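Local coordinates for putative DNA-binding protein (Ralstonia eutropha, PDB 3HWU) that is of unknown function but carries a Plants and Prokaryotes Conserved (PCC) domain, assembles as a trimer and may bind DNA, at residues Glu3-Tyr8 against Gln31-Glu36; Met49-Gly55 against His107-Val113; Val72-Thr78 against Ala92-Asp98; Arg128-Phe132 against Val141-Pro145. One frame throughout, in Å; residues are numbered along the deposited sequence. Where two conformers were deposited one is given.

Overall arrangement
Interaction 1 comes first and interaction 4 last in a largely beta chain whose sheets are antiparallel; the segments of interaction 3 fall between those of interaction 2. Interaction 1 ties the N-terminal turn to helix 25-35, the helix packed on the large sheet. Interactions 2 and 3 belong to that sheet, with centres 9 Å apart: strands 103-114 and 87-97 are neighbours, and A92 O pairs with L108 N. Interaction 4 is a separate C-terminal hairpin, centred 24 to 25 Å from interactions 2 and 3, across the centre of the chain. Interactions 2, 3 and 4 all reach the second subunit, so the core sheet and the C-terminal extension both contribute to the trimer.

Interaction 1: Glu3-Tyr8 against Gln31-Glu36; sequences ELKGKY and QLARDE
The N-terminal turn packs here against the last part of helix 25-35, next to the edge of the large sheet. L4-K7 forms a type II beta turn closed by K7 N to L4 O at 3.0 Å, with G6 at positive phi (75°), and Y8 then leaves in an extended conformation. Residues 31-35 are helical, with D35 N to Q31 O at 2.8 Å. The closest CA pair is L4 and L32, 7.5 Å apart. L4 (m, t) places CD1 3.5 Å from L32 N and 3.6 Å from D35 OD2. Y8 (chi1 p) lays its ring face over L32: L32 CD1 stands 3.5 Å from the ring centroid, almost on the ring normal, a CH-pi contact. M17 of strand 14-20 touches L4, Y8 and L32. At the ring edge, Y8 OH donates to E36 OE2 at 2.6 Å, and one water donates to both Y8 OH and D35 OD2, each at 2.9 Å. On the helix, Q31 NE2 to D35 OD1 (2.7 Å) and R34 NH2 to Q31 OE1 (2.6 Å) link the outer side chains. The tyrosine thus rests its ring on leucine while E36 and the water satisfy its hydroxyl, so polar groups border a small apolar contact.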
# COMPACT_ATOMS: atom_id res chain seq x y z
N GLU A 3 -27.35 5.59 -2.39
CA GLU A 3 -26.18 6.10 -3.11
C GLU A 3 -25.13 5.03 -3.39
O GLU A 3 -24.55 4.95 -4.49
CB GLU A 3 -25.55 7.21 -2.31
CG GLU A 3 -24.53 7.97 -3.10
CD GLU A 3 -24.17 9.29 -2.45
OE1 GLU A 3 -24.78 9.63 -1.40
OE2 GLU A 3 -23.27 9.98 -2.99
N LEU A 4 -24.88 4.22 -2.38
CA LEU A 4 -23.79 3.26 -2.42
C LEU A 4 -24.24 1.89 -2.84
O LEU A 4 -23.46 0.96 -2.74
CB LEU A 4 -23.13 3.16 -1.03
CG LEU A 4 -22.29 4.34 -0.59
CD1 LEU A 4 -21.66 4.06 0.77
CD2 LEU A 4 -21.25 4.68 -1.61
N LYS A 5 -25.49 1.76 -3.34
CA LYS A 5 -26.00 0.49 -3.76
C LYS A 5 -25.08 -0.15 -4.77
O LYS A 5 -24.73 0.47 -5.79
CB LYS A 5 -27.42 0.62 -4.35
CG LYS A 5 -27.87 -0.64 -5.05
N GLY A 6 -24.68 -1.38 -4.46
CA GLY A 6 -23.82 -2.16 -5.33
C GLY A 6 -22.35 -1.78 -5.36
O GLY A 6 -21.60 -2.27 -6.21
N LYS A 7 -21.94 -0.88 -4.48
CA LYS A 7 -20.57 -0.36 -4.53
C LYS A 7 -19.68 -0.96 -3.44
O LYS A 7 -18.49 -0.69 -3.44
CB LYS A 7 -20.53 1.17 -4.38
CG LYS A 7 -21.33 2.00 -5.40
CD LYS A 7 -20.72 2.00 -6.76
CE LYS A 7 -21.48 2.89 -7.78
NZ LYS A 7 -21.24 4.32 -7.69
N TYR A 8 -20.21 -1.76 -2.53
CA TYR A 8 -19.36 -2.41 -1.55
C TYR A 8 -19.96 -3.71 -1.07
O TYR A 8 -21.17 -3.99 -1.24
CB TYR A 8 -19.05 -1.46 -0.38
CG TYR A 8 -20.22 -1.10 0.51
CD1 TYR A 8 -21.05 -0.07 0.18
CD2 TYR A 8 -20.43 -1.76 1.71
CE1 TYR A 8 -22.10 0.29 1.01
CE2 TYR A 8 -21.48 -1.40 2.55
CZ TYR A 8 -22.29 -0.39 2.20
OH TYR A 8 -23.32 -0.04 3.04
N GLN A 31 -19.25 8.68 2.69
CA GLN A 31 -20.58 8.11 2.74
C GLN A 31 -20.60 6.68 3.33
O GLN A 31 -21.54 6.31 4.05
CB GLN A 31 -21.21 8.12 1.34
CG GLN A 31 -22.71 7.80 1.39
CD GLN A 31 -23.49 8.86 2.10
OE1 GLN A 31 -23.21 10.07 1.93
NE2 GLN A 31 -24.45 8.45 2.93
N LEU A 32 -19.60 5.86 3.01
CA LEU A 32 -19.51 4.55 3.63
C LEU A 32 -19.39 4.69 5.17
O LEU A 32 -20.02 3.95 5.94
CB LEU A 32 -18.29 3.80 3.08
CG LEU A 32 -18.07 2.39 3.64
CD1 LEU A 32 -19.05 1.39 3.12
CD2 LEU A 32 -16.63 1.92 3.32
N ALA A 33 -18.56 5.63 5.60
CA ALA A 33 -18.38 5.86 7.04
C ALA A 33 -19.71 6.21 7.72
O ALA A 33 -20.03 5.70 8.81
CB ALA A 33 -17.31 6.97 7.29
N ARG A 34 -20.48 7.08 7.08
CA ARG A 34 -21.77 7.46 7.61
C ARG A 34 -22.82 6.34 7.52
O ARG A 34 -23.57 6.15 8.50
CB ARG A 34 -22.29 8.73 6.92
CG ARG A 34 -21.60 10.03 7.24
CD ARG A 34 -22.43 11.21 6.66
NE ARG A 34 -22.40 11.17 5.20
CZ ARG A 34 -21.46 11.76 4.47
NH1 ARG A 34 -20.52 12.48 5.07
NH2 ARG A 34 -21.47 11.64 3.15
N ASP A 35 -22.90 5.60 6.41
CA ASP A 35 -23.90 4.55 6.21
C ASP A 35 -23.66 3.33 7.06
O ASP A 35 -24.60 2.68 7.54
CB ASP A 35 -24.01 4.07 4.74
CG ASP A 35 -24.63 5.08 3.81
OD1 ASP A 35 -25.09 6.15 4.27
OD2 ASP A 35 -24.64 4.77 2.58
N GLU A 36 -22.39 3.00 7.28
CA GLU A 36 -22.03 1.82 8.03
C GLU A 36 -21.55 2.21 9.45
O GLU A 36 -21.11 1.32 10.20
CB GLU A 36 -20.96 1.00 7.29
CG GLU A 36 -21.46 0.31 6.04
CD GLU A 36 -22.44 -0.83 6.28
OE1 GLU A 36 -22.35 -1.50 7.33
OE2 GLU A 36 -23.29 -1.08 5.38
O HOH W 1 -25.12 1.96 2.05

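Interaction 2: Met49-Gly55 against His107-Val113; sequences MSEATFG and HLLGLTV
Strands 51-55 and 110-113 run antiparallel, their axes 4.8 Å apart at 169°, and two classic bulges break the pairing. M49 faces V113 (CA-CA 4.3 Å). S50 and E51 then share T112: S50 N bonds T112 O weakly (2.9 Å) and T112 N bonds E51 O (2.9 Å). A52 CA lies 4.2 Å from L111 CA. T53 faces both L109 and G110: T53 N to G110 O is 2.8 Å, and T53 O takes L109 N at 2.8 Å and, weakly, G110 N at 3.3 Å. G55 N to H107 O is 2.9 Å. On the A52/L111 face, the small A52 sets its CB 4.1 Å from L111 CB, while L111 (p, t) brings CD1 3.8 Å from SE of selenomethionine M49 (m, m). V25 of helix 25-35 covers M49, L111 and V113. F54 and L108 diverge at CB, yet F54 CE1 meets L108 CD2 at 3.4 Å. On the E51/T53/T112 face, E51 CG lies 4.0 Å from T112 CB, T53 OG1 is hydrogen-bonded to T68 OG1, and L109 CD1 rests 3.9 Å from G55 CA, in a hollow that a side chain at G55 would fill. This is a doubly bulged antiparallel pair in the PCC-domain sheet; H107, with H91 and H93, might form an empty metal site.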
# COMPACT_ATOMS: atom_id res chain seq x y z
N MSE A 49 -8.12 7.22 -12.57
CA MSE A 49 -8.76 8.50 -12.23
C MSE A 49 -8.83 9.48 -13.40
O MSE A 49 -7.83 9.73 -14.06
CB MSE A 49 -7.97 9.17 -11.13
CG MSE A 49 -7.84 8.32 -9.85
SE MSE A 49 -9.51 7.85 -9.06
CE MSE A 49 -8.96 6.16 -8.38
N SER A 50 -9.99 10.04 -13.66
CA SER A 50 -10.07 11.17 -14.59
C SER A 50 -9.37 12.41 -14.03
O SER A 50 -8.77 13.19 -14.77
CB SER A 50 -11.50 11.49 -14.94
OG SER A 50 -12.28 11.69 -13.78
N GLU A 51 -9.42 12.57 -12.71
CA GLU A 51 -8.61 13.60 -12.10
C GLU A 51 -8.28 13.22 -10.68
O GLU A 51 -9.06 12.56 -10.01
CB GLU A 51 -9.28 14.94 -12.14
CG GLU A 51 -10.62 14.94 -11.57
CD GLU A 51 -11.26 16.32 -11.60
OE1 GLU A 51 -11.01 17.11 -10.67
OE2 GLU A 51 -12.00 16.59 -12.56
N ALA A 52 -7.09 13.62 -10.27
CA ALA A 52 -6.59 13.43 -8.92
C ALA A 52 -5.89 14.73 -8.54
O ALA A 52 -4.96 15.15 -9.21
CB ALA A 52 -5.65 12.24 -8.85
N THR A 53 -6.29 15.29 -7.41
CA THR A 53 -5.75 16.56 -6.90
C THR A 53 -5.06 16.31 -5.57
O THR A 53 -5.65 15.76 -4.65
CB THR A 53 -6.84 17.62 -6.76
OG1 THR A 53 -7.47 17.81 -8.04
CG2 THR A 53 -6.29 18.95 -6.24
N PHE A 54 -3.80 16.71 -5.50
CA PHE A 54 -2.97 16.61 -4.33
C PHE A 54 -2.71 18.00 -3.76
O PHE A 54 -2.86 19.01 -4.45
CB PHE A 54 -1.65 15.96 -4.74
CG PHE A 54 -1.85 14.57 -5.29
CD1 PHE A 54 -1.87 13.49 -4.43
CD2 PHE A 54 -2.07 14.35 -6.64
CE1 PHE A 54 -2.06 12.22 -4.89
CE2 PHE A 54 -2.27 13.06 -7.11
CZ PHE A 54 -2.27 12.00 -6.21
N GLY A 55 -2.25 18.04 -2.53
CA GLY A 55 -1.90 19.30 -1.89
C GLY A 55 -0.62 19.15 -1.10
O GLY A 55 -0.42 18.11 -0.45
N HIS A 107 -0.42 13.90 -0.52
CA HIS A 107 -1.67 14.07 0.22
C HIS A 107 -2.82 14.39 -0.75
O HIS A 107 -2.75 15.37 -1.48
CB HIS A 107 -1.48 15.23 1.21
CG HIS A 107 -2.69 15.59 2.00
ND1 HIS A 107 -2.81 15.30 3.34
CD2 HIS A 107 -3.79 16.28 1.65
CE1 HIS A 107 -3.98 15.74 3.76
NE2 HIS A 107 -4.61 16.33 2.75
N LEU A 108 -3.86 13.55 -0.73
CA LEU A 108 -5.00 13.73 -1.59
C LEU A 108 -5.98 14.77 -1.05
O LEU A 108 -6.41 14.70 0.11
CB LEU A 108 -5.75 12.40 -1.80
CG LEU A 108 -5.09 11.43 -2.78
CD1 LEU A 108 -5.61 10.00 -2.54
CD2 LEU A 108 -5.36 11.88 -4.27
N LEU A 109 -6.37 15.69 -1.93
CA LEU A 109 -7.50 16.60 -1.65
C LEU A 109 -8.77 16.08 -2.27
O LEU A 109 -9.85 16.32 -1.75
CB LEU A 109 -7.19 17.99 -2.18
CG LEU A 109 -5.97 18.66 -1.53
CD1 LEU A 109 -5.69 20.03 -2.20
CD2 LEU A 109 -6.13 18.80 -0.02
N GLY A 110 -8.71 15.38 -3.39
CA GLY A 110 -9.91 14.83 -4.03
C GLY A 110 -9.51 14.07 -5.28
O GLY A 110 -8.41 14.26 -5.81
N LEU A 111 -10.36 13.15 -5.71
CA LEU A 111 -10.12 12.37 -6.90
C LEU A 111 -11.40 11.72 -7.37
O LEU A 111 -12.30 11.44 -6.55
CB LEU A 111 -8.98 11.35 -6.71
CG LEU A 111 -9.18 10.20 -5.74
CD1 LEU A 111 -7.99 9.22 -5.80
CD2 LEU A 111 -9.39 10.64 -4.27
N THR A 112 -11.47 11.56 -8.69
CA THR A 112 -12.65 11.11 -9.39
C THR A 112 -12.27 9.95 -10.32
O THR A 112 -11.34 10.08 -11.11
CB THR A 112 -13.29 12.24 -10.22
OG1 THR A 112 -13.61 13.33 -9.35
CG2 THR A 112 -14.55 11.77 -10.92
N VAL A 113 -13.02 8.85 -10.23
CA VAL A 113 -12.79 7.69 -11.08
C VAL A 113 -13.06 8.06 -12.54
O VAL A 113 -14.10 8.69 -12.85
CB VAL A 113 -13.68 6.52 -10.68
CG1 VAL A 113 -13.49 5.29 -11.56
CG2 VAL A 113 -13.48 6.16 -9.18
O HOH W 2 -15.00 10.64 -14.76
O HOH W 3 -11.79 15.03 -8.15
O HOH W 4 1.36 16.10 -0.81

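Interaction 3: Val72-Thr78 against Ala92-Asp98; sequences VEMANMT and AHGTVTD
Backbone bonds dominate this antiparallel hairpin pair. H93 N to T78 O (2.9 Å, nearly linear) and T78 N to H93 O (3.0 Å) lie at one end, E73 N to T97 O and T97 N to E73 O (both 2.9 Å) at the other, with T95 N to N76 O at 2.9 Å between. A75 and N76 both face T95, a classic bulge with A75 in a helical conformation (-66/-30): T95 O receives weak bonds from A75 N (2.8 Å) and N76 N (3.5 Å). The axes approach to 4.5 Å at 144°. T78 OG1 donates to N76 OD1 (2.7 Å), and a water links N76 OD1 (2.8 Å) with T95 OG1 (2.9 Å). H93 ND1 bonds M74 O of the second subunit; N76 ND2 bonds T78 OG1, and T97 OG1 bonds G105 O, of the third. Selenomethionines M74 and M77 (both t, t, p) share the opposite face with V96, M74 CB lying 4.2 Å from V96 CG1 and M77 CG 4.3 Å from A92 CB. V72 CG2 packs 3.7 Å from V96 CB. The two faces therefore differ in chemistry: the methionine face packs into the apolar interior, on strands 40-49, 103-114 and 117-125, while the other joins subunits by hydrogen bonds of H93, N76, T78 and T97 and by packing.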
# COMPACT_ATOMS: atom_id res chain seq x y z
N VAL A 72 -5.06 9.38 -15.10
CA VAL A 72 -3.91 8.72 -14.49
C VAL A 72 -4.28 7.41 -13.81
O VAL A 72 -5.37 7.26 -13.25
CB VAL A 72 -3.18 9.61 -13.45
CG1 VAL A 72 -2.40 10.72 -14.14
CG2 VAL A 72 -4.13 10.15 -12.40
N GLU A 73 -3.39 6.44 -13.90
CA GLU A 73 -3.49 5.23 -13.07
C GLU A 73 -3.10 5.58 -11.65
O GLU A 73 -2.12 6.28 -11.44
CB GLU A 73 -2.58 4.13 -13.60
CG GLU A 73 -3.06 3.49 -14.94
CD GLU A 73 -4.27 2.57 -14.80
OE1 GLU A 73 -4.89 2.53 -13.74
OE2 GLU A 73 -4.58 1.87 -15.80
N MSE A 74 -3.88 5.15 -10.68
CA MSE A 74 -3.52 5.27 -9.29
C MSE A 74 -2.89 3.98 -8.79
O MSE A 74 -3.54 2.94 -8.64
CB MSE A 74 -4.74 5.61 -8.44
CG MSE A 74 -4.35 5.91 -7.01
SE MSE A 74 -5.74 6.57 -5.92
CE MSE A 74 -6.75 4.84 -5.73
N ALA A 75 -1.57 4.03 -8.73
CA ALA A 75 -0.76 2.87 -8.39
C ALA A 75 -0.99 2.40 -6.95
O ALA A 75 -0.89 1.22 -6.65
CB ALA A 75 0.75 3.17 -8.64
N ASN A 76 -1.31 3.35 -6.06
CA ASN A 76 -1.70 3.02 -4.69
C ASN A 76 -2.38 4.20 -4.07
O ASN A 76 -1.99 5.33 -4.35
CB ASN A 76 -0.45 2.64 -3.85
CG ASN A 76 -0.79 2.57 -2.37
OD1 ASN A 76 -0.69 3.60 -1.66
ND2 ASN A 76 -1.24 1.38 -1.86
N MSE A 77 -3.35 3.91 -3.22
CA MSE A 77 -3.84 4.84 -2.22
C MSE A 77 -3.73 4.15 -0.87
O MSE A 77 -3.98 2.94 -0.78
CB MSE A 77 -5.32 5.12 -2.51
CG MSE A 77 -6.01 6.06 -1.50
SE MSE A 77 -7.79 6.66 -2.05
CE MSE A 77 -8.71 4.97 -1.99
N THR A 78 -3.38 4.91 0.17
CA THR A 78 -3.29 4.41 1.53
C THR A 78 -3.90 5.48 2.41
O THR A 78 -3.60 6.66 2.24
CB THR A 78 -1.82 4.13 1.93
OG1 THR A 78 -1.24 3.22 0.99
CG2 THR A 78 -1.71 3.51 3.32
N ALA A 92 -6.02 10.56 3.28
CA ALA A 92 -5.59 9.66 2.25
C ALA A 92 -4.38 10.25 1.50
O ALA A 92 -4.35 11.45 1.20
CB ALA A 92 -6.73 9.36 1.23
N HIS A 93 -3.46 9.37 1.13
CA HIS A 93 -2.36 9.69 0.23
C HIS A 93 -2.49 8.79 -1.00
O HIS A 93 -3.06 7.68 -0.94
CB HIS A 93 -1.00 9.46 0.90
CG HIS A 93 -0.68 10.41 2.02
ND1 HIS A 93 0.56 10.45 2.60
CD2 HIS A 93 -1.41 11.36 2.65
CE1 HIS A 93 0.59 11.42 3.49
NE2 HIS A 93 -0.58 12.01 3.53
N GLY A 94 -1.87 9.20 -2.11
CA GLY A 94 -1.86 8.41 -3.30
C GLY A 94 -0.63 8.61 -4.14
O GLY A 94 0.06 9.60 -4.00
N THR A 95 -0.44 7.69 -5.07
CA THR A 95 0.63 7.66 -6.05
C THR A 95 -0.05 7.41 -7.41
O THR A 95 -0.78 6.42 -7.56
CB THR A 95 1.61 6.46 -5.76
OG1 THR A 95 2.05 6.52 -4.36
CG2 THR A 95 2.74 6.42 -6.69
N VAL A 96 0.17 8.30 -8.38
CA VAL A 96 -0.44 8.25 -9.72
C VAL A 96 0.64 8.26 -10.79
O VAL A 96 1.73 8.80 -10.57
CB VAL A 96 -1.48 9.37 -9.97
CG1 VAL A 96 -2.69 9.23 -9.01
CG2 VAL A 96 -0.88 10.77 -9.85
N THR A 97 0.33 7.66 -11.92
CA THR A 97 1.25 7.59 -13.04
C THR A 97 0.46 7.76 -14.34
O THR A 97 -0.74 7.45 -14.41
CB THR A 97 1.99 6.23 -13.09
OG1 THR A 97 1.05 5.18 -13.32
CG2 THR A 97 2.78 5.95 -11.79
N ASP A 98 1.15 8.22 -15.39
CA ASP A 98 0.51 8.44 -16.68
C ASP A 98 1.23 7.65 -17.76
O ASP A 98 1.90 6.66 -17.50
CB ASP A 98 0.48 9.94 -17.02
CG ASP A 98 1.87 10.51 -17.26
OD1 ASP A 98 2.86 9.77 -17.13
OD2 ASP A 98 1.94 11.76 -17.52
O HOH W 5 0.15 6.21 -2.21

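Interaction 4: Arg128-Phe132 against Val141-Pro145; sequences RLDRF and VLGLP
Segments 128-132 and 141-145 form the open end of a short antiparallel hairpin, their end-to-end directions 136° apart. R131 faces L142 in a non-hydrogen-bonded pair (CA-CA 4.3 Å); F132 faces V141 in a hydrogen-bonded one, with F132 N to V141 O at 2.9 Å and V141 N to F132 O at 2.8 Å. G143 N to D130 O (2.9 Å) continues the pairing, and a water spans D130 N and G143 O, 3.0 Å from each. L129 (m, t) has the largest area covered: its CB lies 3.9 Å from L142 CD1, its CD1 4.0 Å from L144 CD2 and its CD2 3.9 Å from P145 CD. L142 (t, p) sets CD1 over one face of the R131 guanidinium. R131 is extended after chi1 (m, t, t); its NH2 is hydrogen-bonded to S80 OG and S89 O, and NH1 forms a salt bridge with E119 of the second subunit. On the F132/V141 face, F132 (chi1 p) has CZ 4.1 Å from V141 CB, and its ring edge meets G143 CA, with CE1 3.6 Å away, where a beta carbon would be tight. L144 packs on Y8, and P145 on M9, of the second subunit. This is a C-terminal beta hairpin packed on strand 72-84 of its own chain and on the second subunit.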
# COMPACT_ATOMS: atom_id res chain seq x y z
N ARG A 128 -14.17 4.25 18.09
CA ARG A 128 -14.51 5.51 17.48
C ARG A 128 -13.34 6.47 17.70
O ARG A 128 -13.03 6.82 18.85
CB ARG A 128 -15.84 6.05 18.07
CG ARG A 128 -16.27 7.47 17.65
CD ARG A 128 -16.88 7.57 16.30
NE ARG A 128 -17.22 8.99 16.15
CZ ARG A 128 -18.10 9.48 15.30
NH1 ARG A 128 -18.79 8.69 14.53
NH2 ARG A 128 -18.30 10.80 15.27
N LEU A 129 -12.73 6.94 16.60
CA LEU A 129 -11.56 7.81 16.70
C LEU A 129 -11.84 9.18 16.08
O LEU A 129 -12.44 9.27 15.01
CB LEU A 129 -10.34 7.19 16.02
CG LEU A 129 -9.85 5.83 16.49
CD1 LEU A 129 -8.59 5.43 15.66
CD2 LEU A 129 -9.64 5.79 17.99
N ASP A 130 -11.41 10.24 16.77
CA ASP A 130 -11.41 11.57 16.17
C ASP A 130 -9.99 12.02 15.82
O ASP A 130 -9.00 11.50 16.35
CB ASP A 130 -12.06 12.63 17.08
CG ASP A 130 -13.57 12.54 17.07
OD1 ASP A 130 -14.09 11.41 17.37
OD2 ASP A 130 -14.22 13.58 16.76
N ARG A 131 -9.93 12.92 14.87
CA ARG A 131 -8.72 13.66 14.57
C ARG A 131 -8.80 14.98 15.30
O ARG A 131 -9.91 15.53 15.51
CB ARG A 131 -8.65 13.98 13.08
CG ARG A 131 -8.60 12.85 12.20
CD ARG A 131 -8.06 13.20 10.72
NE ARG A 131 -8.47 12.10 9.92
CZ ARG A 131 -7.78 10.96 9.79
NH1 ARG A 131 -6.55 10.85 10.26
NH2 ARG A 131 -8.35 9.94 9.20
N PHE A 132 -7.65 15.51 15.66
CA PHE A 132 -7.59 16.78 16.41
C PHE A 132 -6.38 17.53 15.90
O PHE A 132 -5.41 16.95 15.43
CB PHE A 132 -7.42 16.49 17.95
CG PHE A 132 -6.09 15.86 18.30
CD1 PHE A 132 -5.91 14.46 18.11
CD2 PHE A 132 -4.99 16.62 18.75
CE1 PHE A 132 -4.65 13.85 18.33
CE2 PHE A 132 -3.75 16.01 19.02
CZ PHE A 132 -3.57 14.64 18.81
N VAL A 141 -4.03 15.37 13.53
CA VAL A 141 -3.45 14.07 13.84
C VAL A 141 -4.58 13.16 14.34
O VAL A 141 -5.53 13.59 15.01
CB VAL A 141 -2.38 14.20 14.95
CG1 VAL A 141 -1.90 12.85 15.44
CG2 VAL A 141 -1.20 15.10 14.49
N LEU A 142 -4.46 11.85 14.05
CA LEU A 142 -5.41 10.87 14.52
C LEU A 142 -5.20 10.58 16.00
O LEU A 142 -4.12 10.20 16.39
CB LEU A 142 -5.23 9.58 13.70
CG LEU A 142 -6.20 8.43 13.92
CD1 LEU A 142 -7.68 8.87 13.77
CD2 LEU A 142 -5.86 7.27 12.97
N GLY A 143 -6.23 10.80 16.81
CA GLY A 143 -6.14 10.53 18.22
C GLY A 143 -6.41 9.08 18.51
O GLY A 143 -7.33 8.51 17.97
N LEU A 144 -5.62 8.50 19.38
CA LEU A 144 -5.82 7.12 19.85
C LEU A 144 -6.24 7.14 21.33
O LEU A 144 -5.86 8.08 22.07
CB LEU A 144 -4.52 6.34 19.74
CG LEU A 144 -3.94 6.10 18.34
CD1 LEU A 144 -2.69 5.20 18.40
CD2 LEU A 144 -4.97 5.47 17.40
N PRO A 145 -7.00 6.11 21.77
CA PRO A 145 -7.45 5.97 23.17
C PRO A 145 -6.22 5.96 24.07
O PRO A 145 -6.28 6.62 25.13
CB PRO A 145 -8.12 4.60 23.17
CG PRO A 145 -8.45 4.32 21.81
CD PRO A 145 -7.35 4.90 21.01
O HOH W 6 -9.86 9.50 19.17